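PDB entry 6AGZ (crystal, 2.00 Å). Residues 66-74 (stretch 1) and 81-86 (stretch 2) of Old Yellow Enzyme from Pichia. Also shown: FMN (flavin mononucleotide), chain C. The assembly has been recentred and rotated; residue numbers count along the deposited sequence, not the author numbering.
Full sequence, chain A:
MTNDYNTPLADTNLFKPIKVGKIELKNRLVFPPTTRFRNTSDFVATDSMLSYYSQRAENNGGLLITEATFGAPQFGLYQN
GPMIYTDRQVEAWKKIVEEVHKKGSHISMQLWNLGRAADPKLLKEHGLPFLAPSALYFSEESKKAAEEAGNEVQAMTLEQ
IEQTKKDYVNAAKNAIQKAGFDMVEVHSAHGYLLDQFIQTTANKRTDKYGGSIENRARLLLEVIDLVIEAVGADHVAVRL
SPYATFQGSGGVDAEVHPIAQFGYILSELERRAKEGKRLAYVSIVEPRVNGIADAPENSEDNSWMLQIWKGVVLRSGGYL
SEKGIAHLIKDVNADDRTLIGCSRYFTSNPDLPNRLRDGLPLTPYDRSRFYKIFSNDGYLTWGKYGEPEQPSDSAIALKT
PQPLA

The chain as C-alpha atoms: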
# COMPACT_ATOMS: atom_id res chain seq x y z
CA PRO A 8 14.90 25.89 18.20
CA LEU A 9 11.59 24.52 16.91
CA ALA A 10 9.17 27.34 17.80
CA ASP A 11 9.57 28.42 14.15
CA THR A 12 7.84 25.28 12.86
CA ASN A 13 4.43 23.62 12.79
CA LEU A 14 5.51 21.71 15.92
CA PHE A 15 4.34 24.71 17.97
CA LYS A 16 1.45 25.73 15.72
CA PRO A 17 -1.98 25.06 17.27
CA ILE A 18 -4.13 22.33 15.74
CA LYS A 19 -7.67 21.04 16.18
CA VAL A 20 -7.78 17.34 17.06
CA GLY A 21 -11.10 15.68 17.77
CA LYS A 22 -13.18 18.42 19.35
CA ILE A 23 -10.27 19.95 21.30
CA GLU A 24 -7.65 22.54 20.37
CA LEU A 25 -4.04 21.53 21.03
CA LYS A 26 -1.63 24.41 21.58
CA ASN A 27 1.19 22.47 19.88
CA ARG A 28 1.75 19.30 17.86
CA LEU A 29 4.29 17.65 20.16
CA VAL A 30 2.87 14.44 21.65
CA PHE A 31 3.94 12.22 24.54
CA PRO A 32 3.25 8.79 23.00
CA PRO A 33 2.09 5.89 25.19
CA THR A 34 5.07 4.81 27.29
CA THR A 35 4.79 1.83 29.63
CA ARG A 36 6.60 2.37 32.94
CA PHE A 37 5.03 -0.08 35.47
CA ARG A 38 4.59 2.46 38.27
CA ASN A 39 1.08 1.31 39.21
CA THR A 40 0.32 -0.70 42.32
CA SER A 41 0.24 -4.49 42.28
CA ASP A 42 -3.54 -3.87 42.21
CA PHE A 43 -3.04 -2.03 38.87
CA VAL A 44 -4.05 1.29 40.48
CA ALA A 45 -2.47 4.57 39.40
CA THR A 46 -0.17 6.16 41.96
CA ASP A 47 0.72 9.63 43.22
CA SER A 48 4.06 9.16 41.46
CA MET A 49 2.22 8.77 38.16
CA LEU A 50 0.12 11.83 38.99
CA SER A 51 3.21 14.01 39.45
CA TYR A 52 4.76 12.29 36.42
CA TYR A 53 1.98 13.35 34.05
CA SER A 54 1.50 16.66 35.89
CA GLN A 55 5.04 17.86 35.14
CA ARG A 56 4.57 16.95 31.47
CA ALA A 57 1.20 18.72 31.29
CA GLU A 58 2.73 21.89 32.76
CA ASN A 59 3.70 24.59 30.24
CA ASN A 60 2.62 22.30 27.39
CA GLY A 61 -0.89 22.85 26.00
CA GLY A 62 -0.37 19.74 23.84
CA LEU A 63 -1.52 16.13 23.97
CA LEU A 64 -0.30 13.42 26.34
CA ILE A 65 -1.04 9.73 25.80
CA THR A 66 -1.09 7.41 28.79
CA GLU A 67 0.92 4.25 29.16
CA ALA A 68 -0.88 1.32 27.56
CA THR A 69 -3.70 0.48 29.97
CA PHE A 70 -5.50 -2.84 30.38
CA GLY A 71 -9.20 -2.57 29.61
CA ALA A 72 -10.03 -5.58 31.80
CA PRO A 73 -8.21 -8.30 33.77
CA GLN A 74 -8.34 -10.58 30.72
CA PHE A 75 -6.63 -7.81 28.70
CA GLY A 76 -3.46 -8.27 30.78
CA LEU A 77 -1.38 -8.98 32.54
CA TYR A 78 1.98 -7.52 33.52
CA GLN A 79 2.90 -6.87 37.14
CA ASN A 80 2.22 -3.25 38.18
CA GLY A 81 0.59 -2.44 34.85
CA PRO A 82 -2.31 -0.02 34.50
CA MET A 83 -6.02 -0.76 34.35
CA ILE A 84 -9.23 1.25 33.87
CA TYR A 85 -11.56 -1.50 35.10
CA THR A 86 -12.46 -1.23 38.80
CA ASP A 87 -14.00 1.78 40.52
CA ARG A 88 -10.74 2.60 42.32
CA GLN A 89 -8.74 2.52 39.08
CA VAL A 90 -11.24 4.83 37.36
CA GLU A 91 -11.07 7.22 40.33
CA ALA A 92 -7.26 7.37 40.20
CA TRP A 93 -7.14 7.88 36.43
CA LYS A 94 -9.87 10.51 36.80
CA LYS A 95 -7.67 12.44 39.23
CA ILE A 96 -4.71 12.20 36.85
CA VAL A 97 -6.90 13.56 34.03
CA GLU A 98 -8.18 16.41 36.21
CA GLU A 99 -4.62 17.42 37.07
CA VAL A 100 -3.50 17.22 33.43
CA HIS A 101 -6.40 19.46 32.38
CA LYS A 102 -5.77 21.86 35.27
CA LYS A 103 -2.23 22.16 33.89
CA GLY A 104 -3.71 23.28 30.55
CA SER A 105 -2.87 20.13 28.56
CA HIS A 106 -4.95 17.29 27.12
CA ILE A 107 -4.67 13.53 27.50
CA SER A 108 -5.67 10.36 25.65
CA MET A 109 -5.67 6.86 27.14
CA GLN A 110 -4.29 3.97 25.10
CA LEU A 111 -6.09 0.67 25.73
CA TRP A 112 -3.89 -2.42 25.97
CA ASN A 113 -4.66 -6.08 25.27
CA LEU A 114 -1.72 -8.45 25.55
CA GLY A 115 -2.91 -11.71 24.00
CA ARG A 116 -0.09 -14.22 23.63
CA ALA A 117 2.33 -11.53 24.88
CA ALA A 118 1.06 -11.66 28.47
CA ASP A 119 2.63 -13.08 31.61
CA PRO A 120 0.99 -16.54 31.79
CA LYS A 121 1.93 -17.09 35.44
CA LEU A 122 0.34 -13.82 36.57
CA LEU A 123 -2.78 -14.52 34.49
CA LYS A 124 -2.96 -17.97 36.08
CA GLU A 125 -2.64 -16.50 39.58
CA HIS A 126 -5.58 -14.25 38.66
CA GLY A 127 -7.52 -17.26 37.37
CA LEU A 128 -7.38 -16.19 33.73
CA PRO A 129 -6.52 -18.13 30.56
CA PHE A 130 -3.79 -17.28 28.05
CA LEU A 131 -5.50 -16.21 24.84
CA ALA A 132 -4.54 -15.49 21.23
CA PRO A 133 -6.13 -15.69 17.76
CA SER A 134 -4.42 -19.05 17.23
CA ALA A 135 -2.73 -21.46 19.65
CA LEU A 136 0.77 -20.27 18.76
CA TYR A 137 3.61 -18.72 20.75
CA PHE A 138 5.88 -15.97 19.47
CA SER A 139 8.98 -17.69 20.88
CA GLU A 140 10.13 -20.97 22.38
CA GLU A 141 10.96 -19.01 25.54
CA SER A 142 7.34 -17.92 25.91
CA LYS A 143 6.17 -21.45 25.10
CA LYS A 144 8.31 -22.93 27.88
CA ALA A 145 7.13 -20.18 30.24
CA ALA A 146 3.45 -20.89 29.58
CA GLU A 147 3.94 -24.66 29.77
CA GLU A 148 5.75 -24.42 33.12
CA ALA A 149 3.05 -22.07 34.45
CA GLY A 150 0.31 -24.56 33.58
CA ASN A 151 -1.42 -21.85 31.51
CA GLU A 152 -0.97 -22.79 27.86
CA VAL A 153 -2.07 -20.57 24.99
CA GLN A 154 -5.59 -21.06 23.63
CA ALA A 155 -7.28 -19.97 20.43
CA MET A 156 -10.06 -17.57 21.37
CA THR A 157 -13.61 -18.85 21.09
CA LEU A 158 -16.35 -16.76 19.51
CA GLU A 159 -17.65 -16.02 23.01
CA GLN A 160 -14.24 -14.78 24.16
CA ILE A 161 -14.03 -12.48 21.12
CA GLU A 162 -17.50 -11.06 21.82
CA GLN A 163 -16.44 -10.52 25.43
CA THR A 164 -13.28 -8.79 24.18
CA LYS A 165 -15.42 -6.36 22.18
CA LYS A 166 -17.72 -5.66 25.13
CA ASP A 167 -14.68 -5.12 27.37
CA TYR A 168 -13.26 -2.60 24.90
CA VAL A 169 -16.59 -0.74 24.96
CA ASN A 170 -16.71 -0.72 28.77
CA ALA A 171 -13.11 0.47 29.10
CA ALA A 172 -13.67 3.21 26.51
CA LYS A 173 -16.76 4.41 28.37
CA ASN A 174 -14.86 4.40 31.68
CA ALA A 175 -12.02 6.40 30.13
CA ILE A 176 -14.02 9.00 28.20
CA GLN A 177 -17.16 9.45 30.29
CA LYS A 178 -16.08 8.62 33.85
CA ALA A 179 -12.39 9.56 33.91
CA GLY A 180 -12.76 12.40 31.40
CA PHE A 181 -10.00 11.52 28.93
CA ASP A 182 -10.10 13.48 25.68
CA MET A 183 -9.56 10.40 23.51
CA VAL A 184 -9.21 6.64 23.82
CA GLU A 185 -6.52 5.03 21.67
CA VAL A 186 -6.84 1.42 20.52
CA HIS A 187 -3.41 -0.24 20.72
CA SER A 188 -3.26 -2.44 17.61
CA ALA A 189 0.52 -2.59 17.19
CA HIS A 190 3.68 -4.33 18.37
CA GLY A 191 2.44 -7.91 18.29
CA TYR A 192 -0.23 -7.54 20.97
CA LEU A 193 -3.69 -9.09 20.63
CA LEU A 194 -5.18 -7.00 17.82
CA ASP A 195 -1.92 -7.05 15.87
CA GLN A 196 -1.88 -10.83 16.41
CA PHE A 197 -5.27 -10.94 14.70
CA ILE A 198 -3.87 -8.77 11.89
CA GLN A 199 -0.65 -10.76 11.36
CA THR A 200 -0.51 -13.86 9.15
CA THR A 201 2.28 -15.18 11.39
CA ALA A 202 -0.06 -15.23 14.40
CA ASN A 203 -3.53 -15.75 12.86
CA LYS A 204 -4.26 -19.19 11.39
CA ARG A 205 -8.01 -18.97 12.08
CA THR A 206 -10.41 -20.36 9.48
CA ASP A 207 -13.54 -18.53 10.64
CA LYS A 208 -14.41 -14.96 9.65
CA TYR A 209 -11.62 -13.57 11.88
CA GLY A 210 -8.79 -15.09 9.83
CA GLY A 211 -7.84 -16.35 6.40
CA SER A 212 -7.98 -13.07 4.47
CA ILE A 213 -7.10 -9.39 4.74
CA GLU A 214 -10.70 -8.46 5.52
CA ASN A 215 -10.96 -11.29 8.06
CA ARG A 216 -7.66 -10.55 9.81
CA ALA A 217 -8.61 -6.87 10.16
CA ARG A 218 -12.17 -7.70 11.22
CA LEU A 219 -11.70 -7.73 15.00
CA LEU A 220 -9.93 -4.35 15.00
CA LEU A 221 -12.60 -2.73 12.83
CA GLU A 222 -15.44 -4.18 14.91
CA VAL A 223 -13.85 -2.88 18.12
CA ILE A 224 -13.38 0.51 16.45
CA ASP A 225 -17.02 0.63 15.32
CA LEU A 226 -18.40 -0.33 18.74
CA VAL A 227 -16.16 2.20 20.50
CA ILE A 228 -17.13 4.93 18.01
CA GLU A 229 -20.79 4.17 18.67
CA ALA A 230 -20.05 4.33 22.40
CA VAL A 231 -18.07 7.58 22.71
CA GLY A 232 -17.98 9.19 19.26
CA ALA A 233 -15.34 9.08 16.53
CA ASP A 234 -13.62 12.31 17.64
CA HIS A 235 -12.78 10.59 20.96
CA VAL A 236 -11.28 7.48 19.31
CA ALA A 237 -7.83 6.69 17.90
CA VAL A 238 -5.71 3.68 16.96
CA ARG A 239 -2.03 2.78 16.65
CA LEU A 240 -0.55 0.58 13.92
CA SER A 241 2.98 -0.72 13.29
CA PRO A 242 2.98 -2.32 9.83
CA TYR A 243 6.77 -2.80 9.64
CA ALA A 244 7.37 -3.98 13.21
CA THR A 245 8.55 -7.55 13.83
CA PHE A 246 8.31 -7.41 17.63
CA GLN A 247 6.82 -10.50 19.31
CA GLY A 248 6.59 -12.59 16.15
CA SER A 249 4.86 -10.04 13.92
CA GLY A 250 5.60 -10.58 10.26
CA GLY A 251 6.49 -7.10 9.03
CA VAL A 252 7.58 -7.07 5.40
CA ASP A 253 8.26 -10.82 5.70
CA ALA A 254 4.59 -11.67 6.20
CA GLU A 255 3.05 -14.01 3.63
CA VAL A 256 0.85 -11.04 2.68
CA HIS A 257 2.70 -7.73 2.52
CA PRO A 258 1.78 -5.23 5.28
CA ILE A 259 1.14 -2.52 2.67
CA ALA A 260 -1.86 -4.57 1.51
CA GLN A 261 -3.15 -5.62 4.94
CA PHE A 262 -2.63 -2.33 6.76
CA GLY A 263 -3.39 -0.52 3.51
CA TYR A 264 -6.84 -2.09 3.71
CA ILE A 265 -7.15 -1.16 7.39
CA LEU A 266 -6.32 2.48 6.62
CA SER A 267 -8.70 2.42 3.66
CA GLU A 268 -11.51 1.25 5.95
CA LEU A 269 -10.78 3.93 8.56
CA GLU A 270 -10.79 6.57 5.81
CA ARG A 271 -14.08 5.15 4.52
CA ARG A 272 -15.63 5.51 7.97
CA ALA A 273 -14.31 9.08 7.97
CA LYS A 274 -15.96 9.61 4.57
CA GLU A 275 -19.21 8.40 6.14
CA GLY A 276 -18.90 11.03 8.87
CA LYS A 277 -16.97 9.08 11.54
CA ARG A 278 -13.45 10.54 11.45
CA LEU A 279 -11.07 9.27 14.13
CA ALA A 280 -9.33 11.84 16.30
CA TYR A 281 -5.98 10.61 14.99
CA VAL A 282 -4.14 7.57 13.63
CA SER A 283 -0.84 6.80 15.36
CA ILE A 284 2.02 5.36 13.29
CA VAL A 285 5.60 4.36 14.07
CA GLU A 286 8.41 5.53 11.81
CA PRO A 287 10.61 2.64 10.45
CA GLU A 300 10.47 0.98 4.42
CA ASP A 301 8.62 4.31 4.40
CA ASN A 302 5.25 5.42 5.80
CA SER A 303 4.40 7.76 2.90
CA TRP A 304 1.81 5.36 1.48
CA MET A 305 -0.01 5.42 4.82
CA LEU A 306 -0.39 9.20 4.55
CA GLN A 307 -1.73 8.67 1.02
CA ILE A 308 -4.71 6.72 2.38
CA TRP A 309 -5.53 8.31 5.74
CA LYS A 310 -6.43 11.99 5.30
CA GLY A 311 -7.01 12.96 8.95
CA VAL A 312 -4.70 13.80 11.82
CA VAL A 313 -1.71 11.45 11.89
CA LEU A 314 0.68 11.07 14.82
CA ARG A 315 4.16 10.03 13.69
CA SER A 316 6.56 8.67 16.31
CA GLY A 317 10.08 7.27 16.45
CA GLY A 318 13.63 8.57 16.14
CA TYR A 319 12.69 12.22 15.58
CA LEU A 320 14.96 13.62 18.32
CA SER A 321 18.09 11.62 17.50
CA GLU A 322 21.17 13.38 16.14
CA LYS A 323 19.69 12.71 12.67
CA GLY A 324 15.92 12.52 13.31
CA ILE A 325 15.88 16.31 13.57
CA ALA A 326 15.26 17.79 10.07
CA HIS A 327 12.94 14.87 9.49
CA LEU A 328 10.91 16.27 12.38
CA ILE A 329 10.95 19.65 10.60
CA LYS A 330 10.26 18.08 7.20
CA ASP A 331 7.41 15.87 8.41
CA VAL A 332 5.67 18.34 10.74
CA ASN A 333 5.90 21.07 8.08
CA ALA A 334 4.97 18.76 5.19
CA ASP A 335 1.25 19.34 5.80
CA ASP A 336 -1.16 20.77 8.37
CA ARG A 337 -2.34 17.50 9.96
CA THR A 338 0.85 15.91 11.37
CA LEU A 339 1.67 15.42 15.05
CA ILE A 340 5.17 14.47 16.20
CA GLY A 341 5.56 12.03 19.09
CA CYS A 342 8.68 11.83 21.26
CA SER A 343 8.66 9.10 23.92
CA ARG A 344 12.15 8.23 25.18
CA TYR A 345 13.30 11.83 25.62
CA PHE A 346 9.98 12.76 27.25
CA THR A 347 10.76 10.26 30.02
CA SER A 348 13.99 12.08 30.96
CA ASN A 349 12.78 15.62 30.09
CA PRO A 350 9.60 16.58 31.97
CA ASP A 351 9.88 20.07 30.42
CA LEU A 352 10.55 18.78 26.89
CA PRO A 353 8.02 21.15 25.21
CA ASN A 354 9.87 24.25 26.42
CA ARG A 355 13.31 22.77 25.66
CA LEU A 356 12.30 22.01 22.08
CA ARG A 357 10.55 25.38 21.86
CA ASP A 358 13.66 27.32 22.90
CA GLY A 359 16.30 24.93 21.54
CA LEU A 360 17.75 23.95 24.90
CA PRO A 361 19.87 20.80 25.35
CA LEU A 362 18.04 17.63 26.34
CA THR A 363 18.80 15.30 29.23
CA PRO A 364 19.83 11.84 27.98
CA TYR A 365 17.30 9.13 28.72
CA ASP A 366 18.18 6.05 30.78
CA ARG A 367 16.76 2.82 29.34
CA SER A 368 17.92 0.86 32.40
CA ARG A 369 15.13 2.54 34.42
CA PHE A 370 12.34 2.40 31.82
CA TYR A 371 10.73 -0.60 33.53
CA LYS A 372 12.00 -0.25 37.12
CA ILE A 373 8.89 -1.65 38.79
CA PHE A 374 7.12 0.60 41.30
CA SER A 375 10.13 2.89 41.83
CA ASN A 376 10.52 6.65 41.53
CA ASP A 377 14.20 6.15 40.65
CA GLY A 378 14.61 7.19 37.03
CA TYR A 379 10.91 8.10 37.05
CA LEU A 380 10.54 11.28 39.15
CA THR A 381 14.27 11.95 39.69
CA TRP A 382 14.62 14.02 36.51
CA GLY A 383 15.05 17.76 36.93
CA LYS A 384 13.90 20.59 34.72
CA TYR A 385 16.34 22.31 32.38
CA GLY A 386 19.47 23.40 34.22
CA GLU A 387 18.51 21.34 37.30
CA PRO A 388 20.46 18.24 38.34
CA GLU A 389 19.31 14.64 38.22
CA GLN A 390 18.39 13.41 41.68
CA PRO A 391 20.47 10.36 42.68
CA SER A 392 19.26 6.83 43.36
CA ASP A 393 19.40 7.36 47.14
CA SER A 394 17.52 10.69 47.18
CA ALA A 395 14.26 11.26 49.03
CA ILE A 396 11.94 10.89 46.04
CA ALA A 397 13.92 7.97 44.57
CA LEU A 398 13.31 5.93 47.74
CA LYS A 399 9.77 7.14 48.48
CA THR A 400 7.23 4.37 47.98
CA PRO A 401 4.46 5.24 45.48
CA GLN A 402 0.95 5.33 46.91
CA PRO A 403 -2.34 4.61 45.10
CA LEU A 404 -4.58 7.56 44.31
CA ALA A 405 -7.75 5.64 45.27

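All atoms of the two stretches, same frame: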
# COMPACT_ATOMS: atom_id res chain seq x y z
N THR A 66 -1.46 8.23 27.65
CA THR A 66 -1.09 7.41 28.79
C THR A 66 -0.35 6.16 28.35
O THR A 66 -0.45 5.71 27.20
CB THR A 66 -2.32 6.99 29.59
OG1 THR A 66 -3.05 6.00 28.86
CG2 THR A 66 -3.22 8.18 29.84
N GLU A 67 0.41 5.61 29.29
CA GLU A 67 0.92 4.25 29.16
C GLU A 67 -0.22 3.31 28.78
O GLU A 67 -1.37 3.51 29.16
CB GLU A 67 1.54 3.81 30.48
CG GLU A 67 0.58 4.02 31.65
CD GLU A 67 1.29 4.22 32.97
OE1 GLU A 67 1.58 3.21 33.65
OE2 GLU A 67 1.56 5.38 33.33
N ALA A 68 0.12 2.29 27.99
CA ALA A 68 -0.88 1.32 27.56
C ALA A 68 -1.58 0.70 28.77
O ALA A 68 -0.93 0.15 29.67
CB ALA A 68 -0.22 0.24 26.71
N THR A 69 -2.90 0.79 28.79
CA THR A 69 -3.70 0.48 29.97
C THR A 69 -4.64 -0.68 29.67
O THR A 69 -5.35 -0.67 28.66
CB THR A 69 -4.51 1.71 30.40
OG1 THR A 69 -3.62 2.75 30.83
CG2 THR A 69 -5.45 1.36 31.54
N PHE A 70 -4.62 -1.69 30.54
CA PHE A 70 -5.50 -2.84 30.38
C PHE A 70 -6.96 -2.42 30.50
O PHE A 70 -7.34 -1.71 31.44
CB PHE A 70 -5.18 -3.90 31.44
CG PHE A 70 -3.75 -4.35 31.43
CD1 PHE A 70 -3.08 -4.58 30.24
CD2 PHE A 70 -3.07 -4.55 32.63
CE1 PHE A 70 -1.76 -5.00 30.24
CE2 PHE A 70 -1.75 -4.97 32.63
CZ PHE A 70 -1.09 -5.19 31.44
N GLY A 71 -7.78 -2.86 29.54
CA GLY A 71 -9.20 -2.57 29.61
C GLY A 71 -9.94 -3.44 30.60
O GLY A 71 -10.98 -3.04 31.14
N ALA A 72 -9.42 -4.63 30.87
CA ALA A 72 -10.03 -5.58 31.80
C ALA A 72 -8.95 -6.53 32.28
O ALA A 72 -7.85 -6.57 31.70
CB ALA A 72 -11.19 -6.34 31.13
N PRO A 73 -9.21 -7.30 33.34
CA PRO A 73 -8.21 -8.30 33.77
C PRO A 73 -7.78 -9.25 32.67
O PRO A 73 -6.59 -9.59 32.59
CB PRO A 73 -8.93 -9.03 34.91
CG PRO A 73 -9.83 -7.99 35.49
CD PRO A 73 -10.30 -7.15 34.33
N GLN A 74 -8.70 -9.69 31.82
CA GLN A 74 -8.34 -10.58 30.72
C GLN A 74 -7.46 -9.88 29.68
O GLN A 74 -6.75 -10.56 28.93
CB GLN A 74 -9.60 -11.14 30.06
CG GLN A 74 -9.35 -12.23 29.02
CD GLN A 74 -8.71 -13.47 29.62
OE1 GLN A 74 -9.34 -14.20 30.38
NE2 GLN A 74 -7.44 -13.70 29.28
N GLY A 81 1.13 -3.13 36.00
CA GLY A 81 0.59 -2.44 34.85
C GLY A 81 -0.64 -1.64 35.21
O GLY A 81 -1.16 -1.70 36.33
N PRO A 82 -1.13 -0.85 34.26
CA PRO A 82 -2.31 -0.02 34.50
C PRO A 82 -3.60 -0.71 34.08
O PRO A 82 -3.62 -1.64 33.27
CB PRO A 82 -2.05 1.22 33.62
CG PRO A 82 -0.81 0.89 32.78
CD PRO A 82 -0.53 -0.57 32.94
N MET A 83 -4.70 -0.22 34.65
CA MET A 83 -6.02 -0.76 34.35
C MET A 83 -7.07 0.32 34.59
O MET A 83 -6.90 1.19 35.44
CB MET A 83 -6.33 -2.01 35.18
CG MET A 83 -7.48 -2.85 34.64
SD MET A 83 -7.80 -4.34 35.60
CE MET A 83 -6.33 -5.30 35.24
N ILE A 84 -8.15 0.27 33.80
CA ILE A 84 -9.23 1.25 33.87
C ILE A 84 -10.54 0.51 34.16
O ILE A 84 -11.62 0.90 33.70
CB ILE A 84 -9.29 2.07 32.56
CG1 ILE A 84 -10.23 3.28 32.68
CG2 ILE A 84 -9.62 1.19 31.36
CD1 ILE A 84 -9.61 4.49 33.34
N TYR A 85 -10.45 -0.57 34.94
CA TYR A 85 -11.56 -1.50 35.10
C TYR A 85 -12.37 -1.27 36.38
O TYR A 85 -13.58 -1.04 36.31
CB TYR A 85 -11.02 -2.94 35.06
CG TYR A 85 -12.09 -4.01 35.02
CD1 TYR A 85 -12.86 -4.21 33.89
CD2 TYR A 85 -12.31 -4.83 36.12
CE1 TYR A 85 -13.82 -5.20 33.85
CE2 TYR A 85 -13.27 -5.82 36.09
CZ TYR A 85 -14.03 -6.00 34.95
OH TYR A 85 -14.99 -6.98 34.92
N THR A 86 -11.73 -1.34 37.55
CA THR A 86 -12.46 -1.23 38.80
C THR A 86 -12.78 0.23 39.11
O THR A 86 -12.26 1.16 38.48
CB THR A 86 -11.68 -1.86 39.95
OG1 THR A 86 -10.53 -1.05 40.25
CG2 THR A 86 -11.23 -3.26 39.58
N1 FMN C . 4.14 2.24 22.48
C2 FMN C . 2.81 1.91 22.65
O2 FMN C . 2.04 1.98 21.70
N3 FMN C . 2.35 1.50 23.88
C4 FMN C . 3.22 1.42 24.95
O4 FMN C . 2.81 1.05 26.05
C4A FMN C . 4.55 1.75 24.79
N5 FMN C . 5.42 1.67 25.85
C5A FMN C . 6.74 2.00 25.70
C6 FMN C . 7.61 1.92 26.78
C7 FMN C . 8.95 2.25 26.63
C7M FMN C . 9.88 2.16 27.81
C8 FMN C . 9.43 2.67 25.40
C8M FMN C . 10.87 3.02 25.24
C9 FMN C . 8.56 2.75 24.31
C9A FMN C . 7.22 2.42 24.46
N10 FMN C . 6.35 2.50 23.38
C10 FMN C . 5.02 2.17 23.55
C1' FMN C . 6.86 2.96 22.04
C2' FMN C . 6.82 4.49 22.04
O2' FMN C . 5.49 4.93 22.20
C3' FMN C . 7.43 5.10 20.78
O3' FMN C . 6.67 4.74 19.65
C4' FMN C . 8.88 4.67 20.60
O4' FMN C . 9.57 4.82 21.81
C5' FMN C . 9.59 5.49 19.53
O5' FMN C . 9.48 6.87 19.84
P FMN C . 10.77 7.69 20.34
O1P FMN C . 11.89 7.48 19.35
O2P FMN C . 10.44 9.16 20.43
O3P FMN C . 11.18 7.18 21.70

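The two stretches run past each other obliquely: the vector from CA of E67 to CA of P73 lies 59° from the vector from CA of G81 to CA of Y85. They approach most closely in register at F70 and M83, whose CA atoms are 4.5 Å apart; the CA atoms of T69 and P82 are 4.8 Å apart, and the spacing widens to 5.7 Å between the CA atoms of G71 and I84. At the narrow point the backbones form a single beta bridge. F70 N donates to P82 O at 2.9 Å with an N-H...O angle of 152°, and I84 N donates to F70 O at 3.2 Å with an angle of 151°. F70 therefore uses both its amide and its carbonyl, while M83, the residue between the two partners, turns its CA toward the same carbonyl. The M83 CA to F70 O distance of 3.3 Å and the 148° angle at hydrogen describe a CA-H...O contact that supplements the hydrogen bond from I84 N to the same oxygen. Beyond this bridge no further backbone hydrogen bond joins the stretches, and the CA atoms of A72 and Y85 are 5.5 Å apart.

P82 has the largest covered area of any residue here, 103 Å² of the 541 Å² buried in total, and its CA-to-CB bond points toward stretch 1. Its compact ring packs against E67, A68 and T69: P82 CG lies 3.4 Å from E67 OE1 and 3.2 Å from A68 O, and P82 CB lies 3.5 Å from T69 OG1. Proline lacks an amide hydrogen, but the bridge asks only for its carbonyl. The side-chain oxygens beside the ring have other partners. T69 OG1 donates to E67 O at 2.9 Å within stretch 1, and both carboxylate oxygens of E67 are hydrogen-bonded elsewhere in the structure. With chi1 at -65° (m), T69 also places its methyl against stretch 2, T69 CG2 lying 3.6 Å from M83 CA. A68 meets the cofactor as well, its CB 3.2 Å from FMN O4.

The F70 ring reaches back to G81, with F70 CE2 4.1 Å from G81 CA. The absence of a side chain matters at this point, because an ideal CB on G81 would fall 2.8 Å from F70 CE2, a clash. M83 extends through two t rotamers (chi1 -163°, chi2 178°) before chi3 turns to -69° (m). This conformation lays apolar atoms along stretch 1: M83 CG is 4.1 Å from F70 CB, and M83 SD is 4.0 Å from P73 CD.

Farther along, Y85 points its CA-to-CB bond toward stretch 1. P73 CD sits over one face of its ring, 3.6 Å from the centroid of the Y85 ring and 11° off the ring normal, a well-aligned CH-pi contact. The methyl of A72 adds a smaller apolar contact, A72 CB to Y85 CD1 at 3.9 Å. Y85 remains exposed and P73 partly so; their packing finishes the interface beside the buried bridge.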